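Local coordinates for protein putative pyrroline carboxylate reductase (Streptococcus pyogenes, PDB 2AHR) that probably catalyses the NAD(P)H-dependent reduction of 1-pyrroline-5-carboxylate to L-proline, the last step of proline biosynthesis, at residues Ser34-Glu37 with Arg38-Ile42; Gln71-Glu74 with Thr75-Pro79; Gln134-Gln137 with Ala138-Arg141; Asp159-Thr162 with Ala163-Ser167; Gly232-Glu235 with Leu236-Leu239. All coordinates share one frame; numbering follows the deposited sequence.

Interaction 1. Residues Ser34-Glu37 with Arg38-Ile42. With NAP (NADP nicotinamide-adenine-dinucleotide phosphate), chain S.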
# COMPACT_ATOMS: atom_id res chain seq x y z
N SER E 34 9.08 42.80 17.24
CA SER E 34 9.00 42.96 15.78
C SER E 34 8.67 44.39 15.36
O SER E 34 9.03 44.83 14.27
CB SER E 34 7.97 41.99 15.17
OG SER E 34 6.65 42.28 15.60
N SER E 35 7.96 45.09 16.24
CA SER E 35 7.73 46.52 16.12
C SER E 35 7.79 47.10 17.53
O SER E 35 7.64 46.37 18.50
CB SER E 35 6.38 46.82 15.46
OG SER E 35 5.30 46.30 16.22
N LEU E 36 8.02 48.41 17.63
CA LEU E 36 8.00 49.10 18.93
C LEU E 36 6.66 48.90 19.65
O LEU E 36 6.62 48.71 20.86
CB LEU E 36 8.29 50.59 18.76
CG LEU E 36 8.39 51.42 20.04
CD1 LEU E 36 9.55 50.98 20.94
CD2 LEU E 36 8.49 52.90 19.69
N GLU E 37 5.58 48.93 18.87
CA GLU E 37 4.24 48.65 19.39
C GLU E 37 4.17 47.25 20.04
O GLU E 37 3.67 47.10 21.15
CB GLU E 37 3.20 48.78 18.27
CG GLU E 37 1.76 48.91 18.75
CD GLU E 37 0.79 49.23 17.62
OE1 GLU E 37 0.83 50.37 17.09
OE2 GLU E 37 -0.02 48.35 17.28
N ARG E 38 4.71 46.25 19.33
CA ARG E 38 4.79 44.87 19.82
C ARG E 38 5.70 44.72 21.04
O ARG E 38 5.40 43.94 21.93
CB ARG E 38 5.27 43.93 18.70
CG ARG E 38 4.23 43.64 17.61
CD ARG E 38 3.11 42.75 18.12
NE ARG E 38 3.64 41.58 18.82
CZ ARG E 38 3.01 40.94 19.80
NH1 ARG E 38 3.58 39.89 20.37
NH2 ARG E 38 1.82 41.35 20.22
N SER E 39 6.81 45.47 21.07
CA SER E 39 7.78 45.41 22.17
C SER E 39 7.16 45.85 23.50
O SER E 39 7.22 45.12 24.49
CB SER E 39 9.02 46.27 21.87
OG SER E 39 9.46 46.11 20.53
N LYS E 40 6.57 47.05 23.50
CA LYS E 40 5.84 47.59 24.66
C LYS E 40 4.83 46.56 25.15
O LYS E 40 4.77 46.25 26.33
CB LYS E 40 5.11 48.89 24.28
CG LYS E 40 6.01 49.98 23.71
CD LYS E 40 5.27 51.29 23.41
CE LYS E 40 6.28 52.40 23.08
NZ LYS E 40 5.67 53.73 22.82
N GLU E 41 4.06 46.03 24.20
CA GLU E 41 2.99 45.07 24.44
C GLU E 41 3.45 43.78 25.12
O GLU E 41 2.75 43.27 26.00
CB GLU E 41 2.30 44.74 23.12
CG GLU E 41 0.90 44.19 23.24
CD GLU E 41 0.33 43.78 21.88
OE1 GLU E 41 0.66 44.41 20.85
OE2 GLU E 41 -0.47 42.81 21.86
N ILE E 42 4.60 43.24 24.72
CA ILE E 42 5.10 42.02 25.37
C ILE E 42 5.91 42.33 26.63
O ILE E 42 5.93 41.51 27.56
CB ILE E 42 5.86 41.04 24.39
CG1 ILE E 42 7.34 41.37 24.26
CG2 ILE E 42 5.17 40.96 23.03
CD1 ILE E 42 8.21 40.57 25.20
PA NAP S . 7.59 32.32 16.96
O1A NAP S . 6.92 32.53 15.64
O2A NAP S . 6.60 31.87 17.98
O5B NAP S . 8.38 33.63 17.47
C5B NAP S . 9.08 34.49 16.60
C4B NAP S . 8.91 35.91 17.12
O4B NAP S . 9.81 36.82 16.49
C3B NAP S . 7.49 36.42 16.87
O3B NAP S . 6.92 36.75 18.12
C2B NAP S . 7.64 37.65 15.99
O2B NAP S . 6.86 38.76 16.38
C1B NAP S . 9.10 38.02 16.20
N9A NAP S . 9.64 38.81 15.07
C8A NAP S . 9.23 38.78 13.75
N7A NAP S . 9.97 39.68 13.06
C5A NAP S . 10.84 40.28 13.90
C6A NAP S . 11.80 41.28 13.72
N6A NAP S . 11.61 42.16 12.73
N1A NAP S . 12.54 41.70 14.80
C2A NAP S . 12.32 41.16 16.06
N3A NAP S . 11.36 40.19 16.23
C4A NAP S . 10.63 39.75 15.18
O3 NAP S . 8.82 31.27 16.78
PN NAP S . 9.40 30.34 17.97
O1N NAP S . 8.66 29.05 17.92
O2N NAP S . 9.46 31.08 19.26
O5D NAP S . 10.90 30.08 17.45
C5D NAP S . 11.92 31.04 17.60
C4D NAP S . 13.29 30.37 17.49
O4D NAP S . 13.45 29.33 18.43
C3D NAP S . 13.49 29.76 16.10
O3D NAP S . 14.75 30.19 15.63
C2D NAP S . 13.48 28.25 16.30
O2D NAP S . 14.40 27.63 15.41
C1D NAP S . 13.85 28.12 17.80
N1N NAP S . 13.25 26.98 18.54
C2N NAP S . 11.88 26.88 18.72
C3N NAP S . 11.34 25.82 19.45
C7N NAP S . 9.87 25.76 19.76
O7N NAP S . 9.44 24.69 20.56
N7N NAP S . 9.03 26.69 19.29
C4N NAP S . 12.19 24.86 20.00
C5N NAP S . 13.56 24.97 19.83
C6N NAP S . 14.07 26.04 19.10
P2B NAP S . 5.26 38.90 16.13
O1X NAP S . 4.86 40.32 16.47
O2X NAP S . 4.96 38.64 14.67
O3X NAP S . 4.50 37.91 17.00

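Interaction 2. Residues Gln71-Glu74 with Thr75-Pro79. With NAP (NADP nicotinamide-adenine-dinucleotide phosphate), chain S.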
# COMPACT_ATOMS: atom_id res chain seq x y z
N GLN E 71 14.49 32.03 9.26
CA GLN E 71 14.17 32.66 7.97
C GLN E 71 14.36 34.19 7.94
O GLN E 71 14.36 34.78 6.87
CB GLN E 71 12.74 32.34 7.52
CG GLN E 71 12.47 30.88 7.19
CD GLN E 71 11.94 30.09 8.39
OE1 GLN E 71 12.13 30.46 9.55
NE2 GLN E 71 11.27 28.98 8.11
N LEU E 72 14.49 34.80 9.12
CA LEU E 72 14.63 36.26 9.23
C LEU E 72 16.01 36.73 9.68
O LEU E 72 16.20 37.92 9.90
CB LEU E 72 13.58 36.80 10.22
CG LEU E 72 12.23 37.31 9.72
CD1 LEU E 72 11.70 36.54 8.49
CD2 LEU E 72 11.22 37.28 10.86
N PHE E 73 16.96 35.81 9.82
CA PHE E 73 18.31 36.16 10.27
C PHE E 73 19.00 37.23 9.39
O PHE E 73 19.44 38.26 9.89
CB PHE E 73 19.18 34.89 10.42
CG PHE E 73 19.20 34.30 11.83
CD1 PHE E 73 18.01 34.09 12.53
CD2 PHE E 73 20.40 33.93 12.43
CE1 PHE E 73 18.03 33.55 13.82
CE2 PHE E 73 20.43 33.39 13.71
CZ PHE E 73 19.24 33.20 14.41
N GLU E 74 19.07 36.98 8.08
CA GLU E 74 19.69 37.91 7.14
C GLU E 74 19.02 39.29 7.16
O GLU E 74 19.67 40.29 7.46
CB GLU E 74 19.66 37.32 5.73
CG GLU E 74 20.43 38.13 4.70
CD GLU E 74 21.04 37.27 3.60
OE1 GLU E 74 22.06 37.70 3.01
OE2 GLU E 74 20.51 36.16 3.34
N THR E 75 17.72 39.32 6.87
CA THR E 75 16.93 40.56 6.91
C THR E 75 17.10 41.38 8.19
O THR E 75 17.31 42.59 8.13
CB THR E 75 15.44 40.24 6.69
OG1 THR E 75 15.27 39.71 5.37
CG2 THR E 75 14.56 41.50 6.85
N VAL E 76 17.02 40.72 9.35
CA VAL E 76 17.00 41.43 10.63
C VAL E 76 18.40 41.76 11.16
O VAL E 76 18.56 42.79 11.80
CB VAL E 76 16.14 40.67 11.72
CG1 VAL E 76 16.13 41.42 13.06
CG2 VAL E 76 14.70 40.44 11.23
N LEU E 77 19.39 40.91 10.89
CA LEU E 77 20.71 41.06 11.54
C LEU E 77 21.74 41.92 10.80
O LEU E 77 22.54 42.62 11.43
CB LEU E 77 21.33 39.69 11.86
CG LEU E 77 20.50 38.71 12.69
CD1 LEU E 77 21.28 37.43 12.90
CD2 LEU E 77 20.07 39.32 14.02
N LYS E 78 21.72 41.86 9.47
CA LYS E 78 22.74 42.53 8.66
C LYS E 78 22.81 44.06 8.90
O LYS E 78 23.91 44.58 9.13
CB LYS E 78 22.60 42.18 7.17
CG LYS E 78 23.08 40.77 6.84
CD LYS E 78 23.59 40.64 5.40
CE LYS E 78 24.14 39.23 5.18
NZ LYS E 78 24.76 38.99 3.83
N PRO E 79 21.65 44.78 8.87
CA PRO E 79 21.68 46.23 9.17
C PRO E 79 22.15 46.65 10.57
O PRO E 79 22.35 47.83 10.81
CB PRO E 79 20.22 46.67 8.96
CG PRO E 79 19.42 45.43 9.04
CD PRO E 79 20.29 44.33 8.51
PA NAP S . 7.59 32.32 16.96
O1A NAP S . 6.92 32.53 15.64
O2A NAP S . 6.60 31.87 17.98
O5B NAP S . 8.38 33.63 17.47
C5B NAP S . 9.08 34.49 16.60
C4B NAP S . 8.91 35.91 17.12
O4B NAP S . 9.81 36.82 16.49
C3B NAP S . 7.49 36.42 16.87
O3B NAP S . 6.92 36.75 18.12
C2B NAP S . 7.64 37.65 15.99
O2B NAP S . 6.86 38.76 16.38
C1B NAP S . 9.10 38.02 16.20
N9A NAP S . 9.64 38.81 15.07
C8A NAP S . 9.23 38.78 13.75
N7A NAP S . 9.97 39.68 13.06
C5A NAP S . 10.84 40.28 13.90
C6A NAP S . 11.80 41.28 13.72
N6A NAP S . 11.61 42.16 12.73
N1A NAP S . 12.54 41.70 14.80
C2A NAP S . 12.32 41.16 16.06
N3A NAP S . 11.36 40.19 16.23
C4A NAP S . 10.63 39.75 15.18
O3 NAP S . 8.82 31.27 16.78
PN NAP S . 9.40 30.34 17.97
O1N NAP S . 8.66 29.05 17.92
O2N NAP S . 9.46 31.08 19.26
O5D NAP S . 10.90 30.08 17.45
C5D NAP S . 11.92 31.04 17.60
C4D NAP S . 13.29 30.37 17.49
O4D NAP S . 13.45 29.33 18.43
C3D NAP S . 13.49 29.76 16.10
O3D NAP S . 14.75 30.19 15.63
C2D NAP S . 13.48 28.25 16.30
O2D NAP S . 14.40 27.63 15.41
C1D NAP S . 13.85 28.12 17.80
N1N NAP S . 13.25 26.98 18.54
C2N NAP S . 11.88 26.88 18.72
C3N NAP S . 11.34 25.82 19.45
C7N NAP S . 9.87 25.76 19.76
O7N NAP S . 9.44 24.69 20.56
N7N NAP S . 9.03 26.69 19.29
C4N NAP S . 12.19 24.86 20.00
C5N NAP S . 13.56 24.97 19.83
C6N NAP S . 14.07 26.04 19.10
P2B NAP S . 5.26 38.90 16.13
O1X NAP S . 4.86 40.32 16.47
O2X NAP S . 4.96 38.64 14.67
O3X NAP S . 4.50 37.91 17.00

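Interaction 3. Residues Gln134-Gln137 with Ala138-Arg141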
# COMPACT_ATOMS: atom_id res chain seq x y z
N GLN E 134 36.69 29.52 27.68
CA GLN E 134 36.21 28.63 28.75
C GLN E 134 35.27 29.35 29.71
O GLN E 134 34.24 28.81 30.08
CB GLN E 134 37.37 28.09 29.59
CG GLN E 134 38.50 27.44 28.81
CD GLN E 134 38.17 26.02 28.38
OE1 GLN E 134 37.24 25.79 27.60
NE2 GLN E 134 38.95 25.06 28.87
N GLU E 135 35.65 30.56 30.11
CA GLU E 135 34.90 31.31 31.10
C GLU E 135 33.55 31.76 30.55
O GLU E 135 32.54 31.70 31.25
CB GLU E 135 35.72 32.51 31.59
CG GLU E 135 37.05 32.11 32.23
CD GLU E 135 37.65 33.20 33.09
OE1 GLU E 135 37.79 34.34 32.61
OE2 GLU E 135 38.00 32.90 34.26
N LEU E 136 33.55 32.21 29.30
CA LEU E 136 32.32 32.65 28.64
C LEU E 136 31.36 31.48 28.42
O LEU E 136 30.16 31.63 28.63
CB LEU E 136 32.62 33.35 27.31
CG LEU E 136 31.38 33.86 26.54
CD1 LEU E 136 30.53 34.80 27.36
CD2 LEU E 136 31.75 34.50 25.20
N GLN E 137 31.88 30.32 28.02
CA GLN E 137 31.04 29.14 27.81
C GLN E 137 30.39 28.73 29.14
O GLN E 137 29.19 28.42 29.18
CB GLN E 137 31.83 27.99 27.17
CG GLN E 137 30.99 26.73 26.89
CD GLN E 137 31.16 26.16 25.49
OE1 GLN E 137 31.64 26.83 24.59
NE2 GLN E 137 30.75 24.90 25.31
N ALA E 138 31.18 28.78 30.21
CA ALA E 138 30.72 28.47 31.57
C ALA E 138 29.65 29.46 32.06
O ALA E 138 28.68 29.06 32.72
CB ALA E 138 31.90 28.43 32.53
N ARG E 139 29.82 30.74 31.73
CA ARG E 139 28.82 31.76 32.06
C ARG E 139 27.50 31.52 31.33
O ARG E 139 26.42 31.68 31.90
CB ARG E 139 29.35 33.16 31.76
CG ARG E 139 29.90 33.89 33.00
CD ARG E 139 30.97 34.90 32.65
NE ARG E 139 30.56 35.88 31.64
CZ ARG E 139 31.37 36.40 30.71
NH1 ARG E 139 32.65 36.01 30.63
NH2 ARG E 139 30.91 37.29 29.84
N VAL E 140 27.60 31.12 30.06
CA VAL E 140 26.42 30.80 29.26
C VAL E 140 25.79 29.46 29.71
O VAL E 140 24.58 29.35 29.75
CB VAL E 140 26.72 30.85 27.75
CG1 VAL E 140 25.51 30.36 26.92
CG2 VAL E 140 27.10 32.28 27.34
N ARG E 141 26.62 28.49 30.08
CA ARG E 141 26.14 27.26 30.66
C ARG E 141 25.33 27.52 31.95
O ARG E 141 24.34 26.83 32.20
CB ARG E 141 27.28 26.27 30.93
CG ARG E 141 26.79 24.89 31.36
CD ARG E 141 27.92 23.92 31.69
NE ARG E 141 28.86 23.78 30.59
CZ ARG E 141 30.13 24.20 30.60
NH1 ARG E 141 30.63 24.79 31.68
NH2 ARG E 141 30.90 24.02 29.53

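Interaction 4. Residues Asp159-Thr162 with Ala163-Ser167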
# COMPACT_ATOMS: atom_id res chain seq x y z
N ASP E 159 21.78 19.52 14.39
CA ASP E 159 20.54 19.26 13.64
C ASP E 159 19.82 18.00 14.17
O ASP E 159 18.61 17.99 14.31
CB ASP E 159 20.82 19.11 12.13
CG ASP E 159 21.08 20.45 11.44
OD1 ASP E 159 20.83 21.54 12.00
OD2 ASP E 159 21.54 20.39 10.29
N THR E 160 20.58 16.95 14.44
CA THR E 160 20.08 15.74 15.09
C THR E 160 19.57 16.03 16.50
O THR E 160 18.54 15.48 16.89
CB THR E 160 21.17 14.62 15.14
OG1 THR E 160 21.69 14.41 13.83
CG2 THR E 160 20.61 13.31 15.65
N PHE E 161 20.26 16.88 17.26
CA PHE E 161 19.81 17.21 18.61
C PHE E 161 18.52 18.05 18.51
O PHE E 161 17.61 17.89 19.31
CB PHE E 161 20.89 17.99 19.38
CG PHE E 161 20.56 18.24 20.83
CD1 PHE E 161 21.14 17.45 21.84
CD2 PHE E 161 19.72 19.28 21.20
CE1 PHE E 161 20.85 17.68 23.18
CE2 PHE E 161 19.41 19.53 22.55
CZ PHE E 161 19.98 18.73 23.54
N THR E 162 18.45 18.95 17.54
CA THR E 162 17.21 19.71 17.25
C THR E 162 16.01 18.77 17.11
O THR E 162 14.91 19.06 17.61
CB THR E 162 17.38 20.54 15.97
OG1 THR E 162 18.49 21.43 16.12
CG2 THR E 162 16.09 21.33 15.63
N ALA E 163 16.20 17.63 16.44
CA ALA E 163 15.13 16.65 16.26
C ALA E 163 14.85 15.85 17.53
O ALA E 163 13.69 15.62 17.88
CB ALA E 163 15.45 15.68 15.06
N LEU E 164 15.90 15.38 18.20
CA LEU E 164 15.73 14.53 19.37
C LEU E 164 15.20 15.25 20.58
O LEU E 164 14.52 14.64 21.41
CB LEU E 164 17.04 13.87 19.77
CG LEU E 164 17.64 12.85 18.82
CD1 LEU E 164 18.89 12.27 19.53
CD2 LEU E 164 16.65 11.76 18.48
N ALA E 165 15.49 16.54 20.70
CA ALA E 165 15.17 17.27 21.94
C ALA E 165 14.29 18.47 21.67
O ALA E 165 13.45 18.81 22.48
CB ALA E 165 16.45 17.73 22.63
N GLY E 166 14.53 19.14 20.55
CA GLY E 166 13.86 20.40 20.22
C GLY E 166 12.47 20.20 19.68
O GLY E 166 11.51 20.87 20.11
N SER E 167 12.35 19.27 18.74
CA SER E 167 11.08 19.01 18.07
C SER E 167 10.31 17.88 18.72
O SER E 167 9.08 17.83 18.62
CB SER E 167 11.33 18.61 16.61
OG SER E 167 11.87 19.68 15.90

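Interaction 5. Residues Gly232-Glu235 with Leu236-Leu239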
# COMPACT_ATOMS: atom_id res chain seq x y z
N GLY E 232 -0.55 -6.08 21.21
CA GLY E 232 -0.41 -4.67 20.81
C GLY E 232 0.94 -4.33 20.20
O GLY E 232 1.02 -3.55 19.24
N LEU E 233 2.01 -4.93 20.72
CA LEU E 233 3.36 -4.67 20.22
C LEU E 233 3.56 -5.15 18.78
O LEU E 233 4.17 -4.43 17.97
CB LEU E 233 4.42 -5.29 21.16
CG LEU E 233 5.87 -4.86 20.90
CD1 LEU E 233 6.17 -3.49 21.54
CD2 LEU E 233 6.89 -5.90 21.46
N MSE E 234 3.10 -6.36 18.46
CA MSE E 234 3.15 -6.87 17.09
C MSE E 234 2.27 -6.06 16.13
O MSE E 234 2.55 -6.00 14.94
CB MSE E 234 2.78 -8.35 17.01
CG MSE E 234 3.88 -9.33 17.47
SE MSE E 234 5.59 -9.07 16.86
CE MSE E 234 5.98 -8.15 18.21
N GLU E 235 1.21 -5.44 16.65
CA GLU E 235 0.43 -4.52 15.83
C GLU E 235 1.23 -3.24 15.54
O GLU E 235 1.18 -2.71 14.44
CB GLU E 235 -0.95 -4.23 16.46
CG GLU E 235 -1.87 -3.26 15.66
CD GLU E 235 -2.48 -3.87 14.39
OE1 GLU E 235 -2.05 -4.97 13.98
OE2 GLU E 235 -3.42 -3.23 13.81
N LEU E 236 2.04 -2.78 16.50
CA LEU E 236 2.93 -1.64 16.27
C LEU E 236 3.96 -1.98 15.20
O LEU E 236 4.26 -1.17 14.34
CB LEU E 236 3.62 -1.17 17.58
CG LEU E 236 2.73 -0.48 18.66
CD1 LEU E 236 3.52 -0.14 19.92
CD2 LEU E 236 2.04 0.79 18.09
N GLU E 237 4.48 -3.21 15.25
CA GLU E 237 5.41 -3.70 14.24
C GLU E 237 4.73 -3.79 12.87
O GLU E 237 5.27 -3.31 11.87
CB GLU E 237 5.98 -5.08 14.63
CG GLU E 237 6.91 -5.01 15.85
CD GLU E 237 8.16 -4.19 15.58
OE1 GLU E 237 8.60 -4.13 14.40
OE2 GLU E 237 8.69 -3.57 16.53
N ARG E 238 3.56 -4.42 12.82
CA ARG E 238 2.85 -4.53 11.56
C ARG E 238 2.65 -3.18 10.89
O ARG E 238 2.89 -3.06 9.69
CB ARG E 238 1.51 -5.25 11.73
CG ARG E 238 0.74 -5.35 10.39
CD ARG E 238 -0.54 -6.14 10.56
NE ARG E 238 -1.62 -5.35 11.16
CZ ARG E 238 -2.47 -4.59 10.46
NH1 ARG E 238 -2.33 -4.48 9.15
NH2 ARG E 238 -3.44 -3.92 11.06
N LEU E 239 2.26 -2.16 11.66
CA LEU E 239 1.96 -0.86 11.10
C LEU E 239 3.20 0.07 11.01
O LEU E 239 3.11 1.19 10.48
CB LEU E 239 0.75 -0.20 11.82
CG LEU E 239 -0.62 -0.90 11.64
CD1 LEU E 239 -1.72 -0.37 12.57
CD2 LEU E 239 -1.12 -0.84 10.18

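Interaction 1. Residues Ser34-Glu37 with Arg38-Ile42
A chi1 of 61° sets Ser35 OG between its own backbone N and carbonyl carbon, where it can serve as N-cap of helix 36-46: Ser35 OG accepts from Arg38 N at 3.2 Å. A chi1 of -73° keeps CG of Arg38 beside the backbone N of Arg38, and this brings Arg38 CG to 3.2 Å from the same Ser35 OG. The carbonyl of Ser35 is gripped twice by one residue. Ser39 N reaches Ser35 O at 2.8 Å, nearly along the C=O axis, whereas Ser39 OG donates to Ser35 O at 2.7 Å from above the carbonyl plane. Ser39 OG is also bonded to Gly33 N, so this buried hydroxyl ties the incoming loop to the first turn. The Lys40 chain passes Leu36 at a slant, its CE nearest Leu36 CG, and Leu36 also packs on Tyr50 and Met52.

Further along Arg38, bends at chi2 and chi3 carry the guanidinium to the phosphate on the adenosine ribose of NADP. Arg38 NE meets phosphate oxygen O1X at 2.9 Å, a weak bond because its N-H...O angle is 121°. Ser34 OG gives the same O1X a hydrogen at 2.8 Å, and Ser34 CB lies 3.5 Å from adenine C4A. A salt bridge between Arg38 NH2 and Glu41 OE2, 3.2 Å long, steadies the other end of the guanidinium. Because the 2'-phosphate is what sets NADP apart from NAD, a hydroxyl and an arginine converging on one of its oxygens are consistent with recognition of the phosphorylated cofactor.

Interaction 2. Residues Gln71-Glu74 with Thr75-Pro79
Polar contacts between Glu74 and Lys78 make up the first group. The two side chains run side by side in the same direction on the exposed side of the short helical turn, and Lys78 NZ meets Glu74 OE1 at 3.1 Å in a salt bridge that is also a hydrogen bond. The ammonium approaches on the anti side of Glu74 OE1, 30° out of the carboxylate plane. With CG of Glu74 opposite its backbone N (chi1 -173°) and a bend at chi2, the acid lies within range of the extended lysine one turn on.

Backbone bonds form the second group. Val76 N reaches Leu72 O at 3.0 Å, Leu77 N reaches Phe73 O at 2.8 Å, and Lys78 N closes on Glu74 O at 3.3 Å.

Apolar contacts divide between two faces. Inward, Phe73 and Leu77 lie alongside each other, with Phe73 CD2 3.6 Å from Leu77 CD1; both also pack on Leu66 of strand 63-66 and Leu98 of helix 95-102. On the cofactor side, Leu72 CB touches Val76 CG2 at 3.9 Å, and the pair continues onto the adenine of NADP. Leu72 CD2 comes within 3.5 Å of adenine N7A, and Val76 CG2 within 3.8 Å of the exocyclic N6A. The base is therefore met here by hydrocarbon. The second subunit comes close at Gln71, which packs on Pro225 of that chain.

Helix 73-77 is the crossover of the beta-alpha-beta unit formed with parallel strands 63-66 and 86-88; Leu72, just before it, and Val76 within it line the adenine pocket of this Rossmann-type dinucleotide-binding domain.

Interaction 3. Residues Gln134-Gln137 with Ala138-Arg141
Leu136 and Arg139 are set with a methyl over a flat cation. Leu136 CD1 sits 3.5 Å above one face of the Arg139 guanidinium, offset to the rim, so its nearest approach is to Arg139 NH2, also 3.5 Å. CG of Leu136 stands opposite its own backbone N (chi1 -180°), and a bend at chi3 (54°) folds the arginine back along the helix until its planar end crosses the leucine at a slant. Glu135, one residue earlier, carries the opposite charge but stays apart, with Glu135 OE1 5.8 Å from Arg139 NH1: an attraction through space at most.

Gln137 and Arg141 illustrate a looser relation. Their side chains also cross at a slant, the amide and guanidinium planes standing 50° apart, and the methylene CG of Gln137, not its amide, lies nearest the guanidinium, 3.8 Å from Arg141 NH2. On the inward face Leu136 CD1 and Val140 CG2 are a distant apolar pair at 4.3 Å, and Val140 CG2 sits closer, at 3.4 Å, to Leu136 O. Beneath these pairs the regular helical bonds run from Ala138 N to Gln134 O through Arg141 N to Gln137 O, the last being 2.7 Å long.

Helix 134-145 connects strands 122-128 and 148-152 at the end of the mixed sheet. Gln137, Val140 and Arg141 pack on Leu126 of strand 122-128, while Leu136 reaches the loop residues Pro85 and Pro107.

Interaction 4. Residues Asp159-Thr162 with Ala163-Ser167
Asp159 takes part through its carbonyl, which accepts from Ala163 N at 3.2 Å, while its side chain turns to Ala256 and Lys257 of helix 241-258, near the bound sodium ion. Thr160 comes next and offers its carbonyl twice: Leu164 N donates to Thr160 O at 2.9 Å, and Ala163 N adds a weak bond to Thr160 O at 3.2 Å. The hydroxyl of Thr160 is hydrogen-bonded across the interface to Asn186 O of the second subunit.

Phe161 supplies the aromatic part. With CG opposite the backbone N (chi1 -174°), its ring swings along the helix and presents a face to the methyl of Ala165 one turn later. Ala165 CB lies 3.9 Å from the centroid of the Phe161 ring, 29° off the normal, a CH-pi contact whose nearest ring atom is Phe161 CE2 at 3.5 Å. Ile196 of the second subunit packs on both residues, as expected of a helix in the dimerisation region of this family: helix 158-185 is the long element that leads from the cofactor domain into the intersubunit bundle.

At Thr162 the regular pattern widens into a pi-type turn. Ser167 N, five residues on, approaches Thr162 O almost head-on at 2.8 Å (C=O...N angle 171°), and Gly166 N adds a weak bond to Thr162 O at 3.0 Å. Thr162 OG1 bonds back to Phe158 O, and the Thr162 side chain touches Ala91 of the NADP site. Within this turn Gly166 touches the cofactor, and Ser167 OG is hydrogen-bonded to Thr229 OG1 and Thr228 OG1 of the second subunit.

Interaction 5. Residues Gly232-Glu235 with Leu236-Leu239
The Arg238 guanidinium grips the Glu235 carboxylate side-on in a two-pronged salt bridge. Arg238 NE donates to Glu235 OE1 at 2.9 Å, and Arg238 NH2 to Glu235 OE2 at 2.8 Å. The two groups are not coplanar: their planes stand 44° apart, so NE comes from above the carboxylate plane, whereas NH2 arrives on the syn side of OE2, 25° out of that plane. Both residues start with CG opposite the backbone N, and bends at chi2 of Glu235 and chi3 of Arg238 then swing the charged ends together, three residues apart along the helix. Glu235 OE2 has a further hydrogen bond, to Ser247 OG of the second subunit, so this buried acid is held from two chains.

Around the ion pair lies Leu239. Its CD1 approaches Glu235 OE2 at 3.6 Å, and its CD2 sits 3.7 Å above one face of the Arg238 guanidinium, offset to the rim. Farther out, Met234, here selenomethionine, and Glu237 cross at a slant, with Met234 CE 4.0 Å from Glu237 CG. Regular backbone bonds underlie the turn, among them Arg238 N to Met234 O at 2.8 Å.

The turn belongs to helix 228-239, just ahead of helix 241-258, and it packs against other chains. Glu235 and Leu236 pack on Lys251 and Ala248 in helix 241-258 of the second subunit; Met234 and Arg238 face Ser246 and Ala243 in the same helix of the third subunit.

Interactions 1 and 2 both touch the adenosine end of one NADP molecule: interaction 1 reads the ribose phosphate and interaction 2 lines the base, their centres about 18 Å apart and their nearest atoms about 7 Å. Interaction 4 meets the same cofactor through Gly166, its centre about 23 Å from that of interaction 2. Interaction 3 touches neither the cofactor nor another subunit, its centre about 22 Å from that of interaction 4. Interactions 4 and 5 share the dimerisation region and both touch the second subunit, with about 26 Å between centres. Interaction 5, about 50 Å from interaction 1 between centres, shows how far the assembly region extends from the nucleotide domain.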